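Local coordinates for sortase-like protein (Streptococcus suis, PDB 3RE9), which is a class C sortase, a transpeptidase that, as in its relatives, probably joins pilin subunits covalently into surface pili, at residues Gln7-Asn10 with Glu11-Asn15; Leu142-Gly146 with Gln147-Thr151; Pro21-Lys24 with Ser25-Ala29; Arg31-Tyr34 with Ala35-Glu39. All blocks are in the same frame, centred on the assembly; numbering follows the deposited sequence. Where two conformers were deposited one is given.

In the fold
Along the chain the order is interaction 1, interaction 3, interaction 4 and, much later, interaction 2. Interactions 3 and 4 lie on helix 21-39, their centres about 15 Å apart. Interaction 1 falls where helix 3-11 passes into the loop leading to that helix, and it touches interactions 3 and 4: A8, E11 and S12 pack on R26 and H27, while F9 meets Y34. Interaction 2, on the turn before strand 148-156 of the sortase beta-sheet, has its centre about 12 Å from that of interaction 1 and touches it through N14 and N15, which lie against V143 and P145. Through interaction 1 the helical pair is thus joined to that turn.

Interaction 1: Gln7-Asn10 with Glu11-Asn15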
loop_
_atom_site.group_PDB
_atom_site.type_symbol
_atom_site.label_atom_id
_atom_site.label_comp_id
_atom_site.label_asym_id
_atom_site.label_seq_id
_atom_site.Cartn_x
_atom_site.Cartn_y
_atom_site.Cartn_z
ATOM N N GLN A 7 5.694 5.413 11.663
ATOM C CA GLN A 7 6.658 4.421 12.117
ATOM C C GLN A 7 6.122 3.752 13.380
ATOM O O GLN A 7 6.058 2.522 13.451
ATOM C CB GLN A 7 7.967 5.165 12.446
ATOM C CG GLN A 7 9.288 4.612 11.936
ATOM C CD GLN A 7 10.269 5.759 11.638
ATOM O OE1 GLN A 7 10.505 6.630 12.499
ATOM N NE2 GLN A 7 10.816 5.790 10.394
ATOM N N ALA A 8 5.736 4.558 14.377
ATOM C CA ALA A 8 5.102 4.041 15.591
ATOM C C ALA A 8 4.009 3.078 15.155
ATOM O O ALA A 8 4.019 1.899 15.535
ATOM C CB ALA A 8 4.515 5.168 16.415
ATOM N N PHE A 9 3.096 3.586 14.314
ATOM C CA PHE A 9 2.028 2.781 13.753
ATOM C C PHE A 9 2.505 1.453 13.153
ATOM O O PHE A 9 1.935 0.403 13.461
ATOM C CB PHE A 9 1.194 3.562 12.734
ATOM C CG PHE A 9 0.077 2.739 12.147
ATOM C CD1 PHE A 9 -1.062 2.450 12.905
ATOM C CD2 PHE A 9 0.185 2.200 10.866
ATOM C CE1 PHE A 9 -2.079 1.669 12.389
ATOM C CE2 PHE A 9 -0.829 1.402 10.343
ATOM C CZ PHE A 9 -1.968 1.135 11.118
ATOM N N ASN A 10 3.535 1.514 12.303
ATOM C CA ASN A 10 4.028 0.348 11.557
ATOM C C ASN A 10 4.644 -0.714 12.453
ATOM O O ASN A 10 4.422 -1.903 12.249
ATOM C CB ASN A 10 4.997 0.754 10.439
ATOM C CG ASN A 10 4.281 1.339 9.226
ATOM O OD1 ASN A 10 3.046 1.236 9.084
ATOM N ND2 ASN A 10 5.053 1.948 8.333
ATOM N N GLU A 11 5.402 -0.265 13.447
ATOM C CA GLU A 11 5.904 -1.118 14.529
ATOM C C GLU A 11 4.808 -1.854 15.317
ATOM O O GLU A 11 5.062 -2.930 15.857
ATOM C CB GLU A 11 6.769 -0.295 15.502
ATOM C CG GLU A 11 8.059 0.227 14.872
ATOM C CD GLU A 11 8.819 1.192 15.771
ATOM O OE1 GLU A 11 8.697 1.071 17.015
ATOM O OE2 GLU A 11 9.520 2.076 15.232
ATOM N N SER A 12 3.612 -1.259 15.387
ATOM C CA SER A 12 2.515 -1.774 16.213
ATOM C C SER A 12 1.776 -2.940 15.551
ATOM O O SER A 12 0.966 -3.603 16.184
ATOM C CB SER A 12 1.537 -0.642 16.591
ATOM O OG SER A 12 0.581 -0.359 15.580
ATOM N N LEU A 13 2.052 -3.186 14.277
ATOM C CA LEU A 13 1.395 -4.264 13.561
ATOM C C LEU A 13 2.216 -5.541 13.712
ATOM O O LEU A 13 1.700 -6.577 14.178
ATOM C CB LEU A 13 1.208 -3.924 12.070
ATOM C CG LEU A 13 0.503 -2.636 11.626
ATOM C CD1 LEU A 13 0.528 -2.510 10.116
ATOM C CD2 LEU A 13 -0.925 -2.518 12.147
ATOM N N ASN A 14 3.501 -5.434 13.361
ATOM C CA ASN A 14 4.395 -6.583 13.157
ATOM C C ASN A 14 4.558 -7.579 14.332
ATOM O O ASN A 14 4.314 -7.233 15.489
ATOM C CB ASN A 14 5.744 -6.129 12.569
ATOM C CG ASN A 14 6.477 -5.134 13.455
ATOM O OD1 ASN A 14 6.667 -5.369 14.654
ATOM N ND2 ASN A 14 6.916 -4.030 12.860
ATOM N N ASN A 15 4.987 -8.799 13.993
ATOM C CA ASN A 15 4.876 -10.000 14.851
ATOM C C ASN A 15 5.215 -9.821 16.340
ATOM O O ASN A 15 4.342 -10.015 17.199
ATOM C CB ASN A 15 5.643 -11.198 14.236
ATOM C CG ASN A 15 5.149 -11.563 12.827
ATOM O OD1 ASN A 15 4.457 -10.775 12.176
ATOM N ND2 ASN A 15 5.510 -12.756 12.353
#
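S12 turns its hydroxyl back on F9, and here the contact is tightest. OG donates to F9 O at 2.6 Å, a short bond tilted only 19° from the carbonyl plane. With chi1 at 83°, OG sits between the residue's own backbone N and carbonyl carbon, a crowded position that a small serine accepts and that faces the preceding turn. S12 N binds the same F9 O from above the carbonyl plane, at 3.0 Å, so that one residue grips this oxygen with two donors. One turn of ordinary helical bonding runs beside it, E11 N to Q7 O at 2.9 Å and almost straight. L13 adds an apolar touch suited to its branched end: its CD2 lies 3.9 Å from F9 CZ, the two side chains meeting at a slant. The other side is looser. E11 lays its CG 3.4 Å from Q7 O, but its OE2 stays 3.9 Å from that oxygen and 4.2 Å from Q7 CG, the closest side-chain approach. Long polar chains fit this solvent-facing side, where Q7 is exposed and E11 partly so. Around this turn, N10 OD1 accepts a hydrogen bond from L79 N, tying the helix to a loop of the main domain. Helix 21-39 flanks it as well, with R31 NH2 bonded to S12 OG, R26 against Q7 and A8, and the Y34 ring inclined at about 35° to that of F9.

Interaction 2: Leu142-Gly146 with Gln147-Thr151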
loop_
_atom_site.group_PDB
_atom_site.type_symbol
_atom_site.label_atom_id
_atom_site.label_comp_id
_atom_site.label_asym_id
_atom_site.label_seq_id
_atom_site.Cartn_x
_atom_site.Cartn_y
_atom_site.Cartn_z
ATOM N N LEU A 142 0.236 -10.139 4.371
ATOM C CA LEU A 142 0.682 -9.979 5.764
ATOM C C LEU A 142 2.099 -9.389 5.840
ATOM O O LEU A 142 2.802 -9.316 4.829
ATOM C CB LEU A 142 0.533 -11.292 6.563
ATOM C CG LEU A 142 -0.850 -11.981 6.517
ATOM C CD1 LEU A 142 -0.869 -13.289 7.297
ATOM C CD2 LEU A 142 -1.986 -11.036 6.979
ATOM N N VAL A 143 2.492 -8.934 7.029
ATOM C CA VAL A 143 3.832 -8.426 7.247
ATOM C C VAL A 143 4.813 -9.607 7.339
ATOM O O VAL A 143 4.634 -10.541 8.136
ATOM C CB VAL A 143 3.920 -7.533 8.510
ATOM C CG1 VAL A 143 5.334 -7.093 8.733
ATOM C CG2 VAL A 143 3.006 -6.287 8.410
ATOM N N LYS A 144 5.844 -9.567 6.511
ATOM C CA LYS A 144 6.877 -10.589 6.547
ATOM C C LYS A 144 8.058 -10.010 7.285
ATOM O O LYS A 144 8.621 -9.022 6.842
ATOM C CB LYS A 144 7.208 -11.052 5.135
ATOM C CG LYS A 144 5.987 -11.750 4.527
ATOM C CD LYS A 144 5.780 -11.457 3.062
ATOM C CE LYS A 144 4.666 -12.347 2.545
ATOM N NZ LYS A 144 3.390 -12.281 3.373
ATOM N N PRO A 145 8.364 -10.566 8.471
ATOM C CA PRO A 145 9.361 -9.992 9.387
ATOM C C PRO A 145 10.727 -9.756 8.768
ATOM O O PRO A 145 11.234 -10.618 8.032
ATOM C CB PRO A 145 9.452 -11.015 10.539
ATOM C CG PRO A 145 8.610 -12.189 10.124
ATOM C CD PRO A 145 7.679 -11.739 9.053
ATOM N N GLY A 146 11.314 -8.600 9.076
ATOM C CA GLY A 146 12.638 -8.269 8.605
ATOM C C GLY A 146 12.604 -7.804 7.174
ATOM O O GLY A 146 13.640 -7.449 6.621
ATOM N N GLN A 147 11.416 -7.774 6.569
ATOM C CA GLN A 147 11.292 -7.403 5.147
ATOM C C GLN A 147 10.388 -6.214 4.811
ATOM O O GLN A 147 9.792 -5.605 5.696
ATOM C CB GLN A 147 10.935 -8.633 4.312
ATOM C CG GLN A 147 12.175 -9.506 4.026
ATOM C CD GLN A 147 11.827 -10.805 3.427
ATOM O OE1 GLN A 147 11.268 -11.660 4.065
ATOM N NE2 GLN A 147 12.141 -10.956 2.158
ATOM N N ASP A 148 10.309 -5.896 3.526
ATOM C CA ASP A 148 9.773 -4.610 3.036
ATOM C C ASP A 148 9.043 -4.805 1.696
ATOM O O ASP A 148 9.665 -4.774 0.621
ATOM C CB ASP A 148 10.919 -3.579 2.937
ATOM C CG ASP A 148 10.467 -2.218 2.450
ATOM O OD1 ASP A 148 11.247 -1.235 2.536
ATOM O OD2 ASP A 148 9.341 -2.106 1.974
ATOM N N TYR A 149 7.728 -5.027 1.764
ATOM C CA TYR A 149 6.921 -5.313 0.570
ATOM C C TYR A 149 5.850 -4.272 0.346
ATOM O O TYR A 149 5.457 -3.560 1.286
ATOM C CB TYR A 149 6.249 -6.681 0.647
ATOM C CG TYR A 149 7.189 -7.860 0.523
ATOM C CD1 TYR A 149 7.667 -8.511 1.658
ATOM C CD2 TYR A 149 7.596 -8.329 -0.726
ATOM C CE1 TYR A 149 8.542 -9.579 1.560
ATOM C CE2 TYR A 149 8.487 -9.408 -0.842
ATOM C CZ TYR A 149 8.946 -10.031 0.313
ATOM O OH TYR A 149 9.780 -11.139 0.232
ATOM N N ALA A 150 5.402 -4.167 -0.911
ATOM C CA ALA A 150 4.229 -3.385 -1.228
ATOM C C ALA A 150 3.415 -4.208 -2.193
ATOM O O ALA A 150 3.968 -4.760 -3.138
ATOM C CB ALA A 150 4.593 -2.044 -1.822
ATOM N N THR A 151 2.113 -4.319 -1.922
ATOM C CA THR A 151 1.180 -4.975 -2.823
ATOM C C THR A 151 0.199 -3.948 -3.368
ATOM O O THR A 151 -0.360 -3.149 -2.612
ATOM C CB THR A 151 0.414 -6.131 -2.128
ATOM O OG1 THR A 151 1.329 -7.189 -1.822
ATOM C CG2 THR A 151 -0.681 -6.707 -3.029
#
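From K144 to Q147 the backbone makes a type II beta turn, closed by Q147 N donating to K144 O at 3.1 Å, somewhat bent at 141°. P145 and G146 hold its two central places: the proline ring fixes phi near the value the first of them needs, and glycine easily adopts the positive phi, 79°, of the second. From the first corner of the turn, the aliphatic part of K144 lies across Y149 at about a right angle. A bend at chi2, 142°, brings its CD to 3.7 Å from Y149 CE1, and CB stands 4.1 Å from the same ring atom. The turn at chi4 then sends NZ back to L142 O, with which it makes a weak hydrogen bond, 3.4 Å long. Q147, a flexible polar residue at home on an exposed corner, brings its CB to 3.5 Å from K144 O. G146 N bonds to D85 OD1, while the backbone of Y149 pairs with T86 and T88 on strand 86-91. Lysine thus serves in two ways, its methylenes packing on an aromatic ring and its charged end making only a weak bond to a main-chain oxygen; the contact with tyrosine is one of carbon on carbon, made without the ammonium group.

Interaction 3: Pro21-Lys24 with Ser25-Ala29; sequences PYTK and SRHEA
K24 and E28 stand one turn apart in the opening turns of helix 21-39, an i to i+4 pair whose side chains run side by side in the same direction. The chain of K24 starts with CB against the neighbouring amide, S25 N. Its CG, placed anti to the backbone N by a chi1 of 174°, comes within 3.9 Å of E28 OE1, and CD lies equally far from that oxygen. CE makes the nearest approach, 3.2 Å from OE1. The last torsion, 89°, then swings the amine off, leaving NZ 4.1 Å from OE1, opposite charges beyond salt-bridge range whose attraction is probably modest at this exposed site. Such long, charged residues suit the surface of a helix. S25 behaves differently: being short, it turns OG back to Y22 O at 3.3 Å. That carbonyl also accepts the helical bond from R26 N, 3.1 Å long, and both donors come to the same face of its plane. On the side facing helix 3-11, H27 is buried and touches E11, S12 and V17. T23 suits its place beside it by having two branches, OG1 bonded to D20 OD2 and CG2 reaching H27 NE2 at 3.5 Å. T23 O meanwhile sits over one face of the imidazole, 3.2 Å above the ring plane and displaced toward its rim.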
loop_
_atom_site.group_PDB
_atom_site.type_symbol
_atom_site.label_atom_id
_atom_site.label_comp_id
_atom_site.label_asym_id
_atom_site.label_seq_id
_atom_site.Cartn_x
_atom_site.Cartn_y
_atom_site.Cartn_z
ATOM N N PRO A 21 5.684 0.137 28.888
ATOM C CA PRO A 21 4.776 1.270 28.949
ATOM C C PRO A 21 5.067 2.423 27.984
ATOM O O PRO A 21 4.175 3.094 27.558
ATOM C CB PRO A 21 4.912 1.737 30.408
ATOM C CG PRO A 21 5.837 0.911 31.045
ATOM C CD PRO A 21 6.586 0.156 30.050
ATOM N N TYR A 22 6.324 2.633 27.669
ATOM C CA TYR A 22 6.685 3.624 26.708
ATOM C C TYR A 22 6.304 3.196 25.323
ATOM O O TYR A 22 5.825 3.978 24.555
ATOM C CB TYR A 22 8.158 3.918 26.749
ATOM C CG TYR A 22 8.512 4.700 25.578
ATOM C CD1 TYR A 22 8.172 6.010 25.468
ATOM C CD2 TYR A 22 9.125 4.124 24.530
ATOM C CE1 TYR A 22 8.479 6.706 24.367
ATOM C CE2 TYR A 22 9.438 4.820 23.458
ATOM C CZ TYR A 22 9.106 6.105 23.373
ATOM O OH TYR A 22 9.417 6.787 22.253
ATOM N N THR A 23 6.530 1.931 25.039
ATOM C CA THR A 23 6.245 1.354 23.722
ATOM C C THR A 23 4.750 1.284 23.443
ATOM O O THR A 23 4.314 1.461 22.303
ATOM C CB THR A 23 6.825 -0.071 23.571
ATOM O OG1 THR A 23 8.191 -0.092 24.009
ATOM C CG2 THR A 23 6.752 -0.526 22.104
ATOM N N LYS A 24 3.979 1.009 24.492
ATOM C CA LYS A 24 2.538 0.896 24.384
ATOM C C LYS A 24 1.988 2.278 24.035
ATOM O O LYS A 24 1.201 2.415 23.100
ATOM C CB LYS A 24 1.955 0.328 25.686
ATOM C CG LYS A 24 0.431 0.279 25.793
ATOM C CD LYS A 24 0.020 0.527 27.244
ATOM C CE LYS A 24 -1.480 0.721 27.408
ATOM N NZ LYS A 24 -2.175 -0.583 27.637
ATOM N N SER A 25 2.446 3.299 24.753
ATOM C CA SER A 25 2.023 4.675 24.497
ATOM C C SER A 25 2.413 5.193 23.085
ATOM O O SER A 25 1.639 5.948 22.473
ATOM C CB SER A 25 2.492 5.612 25.629
ATOM O OG SER A 25 3.696 6.337 25.249
ATOM N N ARG A 26 3.582 4.771 22.582
ATOM C CA ARG A 26 4.052 5.077 21.220
ATOM C C ARG A 26 3.199 4.399 20.144
ATOM O O ARG A 26 2.924 4.976 19.089
ATOM C CB ARG A 26 5.520 4.655 21.049
ATOM C CG ARG A 26 6.008 4.620 19.589
ATOM C CD ARG A 26 7.540 4.580 19.454
ATOM N NE ARG A 26 8.004 4.772 18.073
ATOM C CZ ARG A 26 8.069 5.948 17.441
ATOM N NH1 ARG A 26 7.687 7.066 18.052
ATOM N NH2 ARG A 26 8.513 6.007 16.188
ATOM N N HIS A 27 2.805 3.152 20.396
ATOM C CA HIS A 27 1.991 2.431 19.426
ATOM C C HIS A 27 0.611 3.043 19.337
ATOM O O HIS A 27 0.036 3.133 18.245
ATOM C CB HIS A 27 1.893 0.942 19.755
ATOM C CG HIS A 27 3.172 0.192 19.522
ATOM N ND1 HIS A 27 3.348 -1.122 19.911
ATOM C CD2 HIS A 27 4.345 0.583 18.960
ATOM C CE1 HIS A 27 4.569 -1.509 19.587
ATOM N NE2 HIS A 27 5.196 -0.491 19.017
ATOM N N GLU A 28 0.096 3.461 20.492
ATOM C CA GLU A 28 -1.222 4.083 20.603
ATOM C C GLU A 28 -1.264 5.391 19.828
ATOM O O GLU A 28 -2.208 5.642 19.088
ATOM C CB GLU A 28 -1.581 4.341 22.080
ATOM C CG GLU A 28 -2.142 3.144 22.825
ATOM C CD GLU A 28 -2.654 3.532 24.228
ATOM O OE1 GLU A 28 -2.528 2.698 25.173
ATOM O OE2 GLU A 28 -3.178 4.680 24.376
ATOM N N ALA A 29 -0.226 6.208 20.026
ATOM C CA ALA A 29 -0.050 7.484 19.387
ATOM C C ALA A 29 -0.020 7.338 17.877
ATOM O O ALA A 29 -0.635 8.127 17.157
ATOM C CB ALA A 29 1.250 8.121 19.879
#

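Interaction 4: Arg31-Tyr34 with Ala35-Glu39; sequences RVEY and ARMLE
E33 and R36, three residues apart, form a two-pronged salt bridge in which the guanidinium presents its side to the carboxylate. R36 NE reaches E33 OE1 at 3.1 Å and R36 NH2 reaches E33 OE2 at 2.6 Å. Both oxygens lie near the guanidinium plane, yet the nitrogens come from above the carboxylate plane, the two groups being turned 42° against each other. Glutamate gets there by a bend at chi2, 65°, after leaving the backbone with CG anti to N. Each partner is held a second time, E33 OE2 by R2 N and R36 NH1 by E42 OE2, which may compensate for the burial of E33's charge. Apolar contacts gather round Y34. L38 CG sits over one face of its ring, 4.0 Å from the centroid and 17° off the normal, a CH-pi contact. L38 CD1 follows at 3.7 Å from Y34 CE2. The slender, flexible end of M37 packs its CE on E33 CG at 3.3 Å and merely borders the ring edge, 4.3 Å from Y34 CD1. Tyrosine joins this apolar setting to a polar tip, its OH hydrogen-bonded to H73 ND1. Backbone bonds of i to i+4 type run beneath, including L38 N to Y34 O at 2.8 Å. These are i to i+3 and i to i+4 side-chain pairs within one alpha-helix, 21-39, whose Y34 flank lies against H73, E75 and L79 of the sortase fold.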
loop_
_atom_site.group_PDB
_atom_site.type_symbol
_atom_site.label_atom_id
_atom_site.label_comp_id
_atom_site.label_asym_id
_atom_site.label_seq_id
_atom_site.Cartn_x
_atom_site.Cartn_y
_atom_site.Cartn_z
ATOM N N ARG A 31 -1.430 4.875 16.308
ATOM C CA ARG A 31 -2.797 4.451 15.975
ATOM C C ARG A 31 -3.763 5.620 15.901
ATOM O O ARG A 31 -4.629 5.653 15.019
ATOM C CB ARG A 31 -3.294 3.387 16.951
ATOM C CG ARG A 31 -2.998 1.975 16.485
ATOM C CD ARG A 31 -2.800 0.994 17.607
ATOM N NE ARG A 31 -1.980 -0.092 17.077
ATOM C CZ ARG A 31 -2.392 -1.332 16.791
ATOM N NH1 ARG A 31 -3.643 -1.720 17.017
ATOM N NH2 ARG A 31 -1.526 -2.198 16.284
ATOM N N VAL A 32 -3.593 6.587 16.812
ATOM C CA VAL A 32 -4.350 7.858 16.784
ATOM C C VAL A 32 -4.036 8.680 15.509
ATOM O O VAL A 32 -4.939 9.260 14.889
ATOM C CB VAL A 32 -4.176 8.662 18.130
ATOM C CG1 VAL A 32 -4.742 10.087 18.050
ATOM C CG2 VAL A 32 -4.817 7.897 19.305
ATOM N N GLU A 33 -2.777 8.690 15.083
ATOM C CA GLU A 33 -2.417 9.351 13.820
ATOM C C GLU A 33 -3.094 8.717 12.584
ATOM O O GLU A 33 -3.601 9.435 11.714
ATOM C CB GLU A 33 -0.885 9.417 13.658
ATOM C CG GLU A 33 -0.352 10.083 12.348
ATOM C CD GLU A 33 -0.668 11.563 12.230
ATOM O OE1 GLU A 33 -1.254 12.151 13.164
ATOM O OE2 GLU A 33 -0.328 12.152 11.188
ATOM N N TYR A 34 -3.111 7.386 12.499
ATOM C CA TYR A 34 -3.722 6.726 11.335
ATOM C C TYR A 34 -5.240 6.936 11.288
ATOM O O TYR A 34 -5.793 7.246 10.214
ATOM C CB TYR A 34 -3.314 5.245 11.211
ATOM C CG TYR A 34 -3.862 4.591 9.960
ATOM C CD1 TYR A 34 -3.585 5.111 8.699
ATOM C CD2 TYR A 34 -4.680 3.459 10.041
ATOM C CE1 TYR A 34 -4.121 4.532 7.549
ATOM C CE2 TYR A 34 -5.204 2.861 8.898
ATOM C CZ TYR A 34 -4.923 3.405 7.653
ATOM O OH TYR A 34 -5.443 2.812 6.522
ATOM N N ALA A 35 -5.890 6.828 12.454
ATOM C CA ALA A 35 -7.313 7.194 12.599
ATOM C C ALA A 35 -7.678 8.623 12.144
ATOM O O ALA A 35 -8.716 8.832 11.539
ATOM C CB ALA A 35 -7.796 6.935 14.045
ATOM N N ARG A 36 -6.835 9.597 12.467
ATOM C CA ARG A 36 -6.992 10.976 12.027
ATOM C C ARG A 36 -6.844 11.115 10.499
ATOM O O ARG A 36 -7.629 11.805 9.854
ATOM C CB ARG A 36 -5.958 11.860 12.727
ATOM C CG ARG A 36 -6.078 13.333 12.373
ATOM C CD ARG A 36 -4.816 14.135 12.690
ATOM N NE ARG A 36 -3.675 13.617 11.947
ATOM C CZ ARG A 36 -3.446 13.858 10.651
ATOM N NH1 ARG A 36 -4.281 14.619 9.936
ATOM N NH2 ARG A 36 -2.373 13.340 10.063
ATOM N N MET A 37 -5.828 10.478 9.926
ATOM C CA MET A 37 -5.715 10.383 8.480
ATOM C C MET A 37 -6.966 9.730 7.875
ATOM O O MET A 37 -7.491 10.176 6.841
ATOM C CB MET A 37 -4.499 9.543 8.116
ATOM C CG MET A 37 -3.162 10.190 8.356
ATOM S SD MET A 37 -1.825 9.058 7.914
ATOM C CE MET A 37 -1.177 8.614 9.505
ATOM N N LEU A 38 -7.434 8.654 8.511
ATOM C CA LEU A 38 -8.637 7.964 8.035
ATOM C C LEU A 38 -9.854 8.896 8.100
ATOM O O LEU A 38 -10.657 8.959 7.174
ATOM C CB LEU A 38 -8.905 6.690 8.842
ATOM C CG LEU A 38 -8.165 5.409 8.511
ATOM C CD1 LEU A 38 -8.505 4.344 9.532
ATOM C CD2 LEU A 38 -8.555 4.972 7.119
ATOM N N GLU A 39 -9.969 9.637 9.190
ATOM C CA GLU A 39 -11.119 10.511 9.375
ATOM C C GLU A 39 -11.142 11.563 8.264
ATOM O O GLU A 39 -12.202 12.006 7.827
ATOM C CB GLU A 39 -11.039 11.136 10.766
ATOM C CG GLU A 39 -12.180 12.025 11.208
ATOM C CD GLU A 39 -11.872 12.658 12.596
ATOM O OE1 GLU A 39 -10.796 12.339 13.188
ATOM O OE2 GLU A 39 -12.694 13.475 13.093
#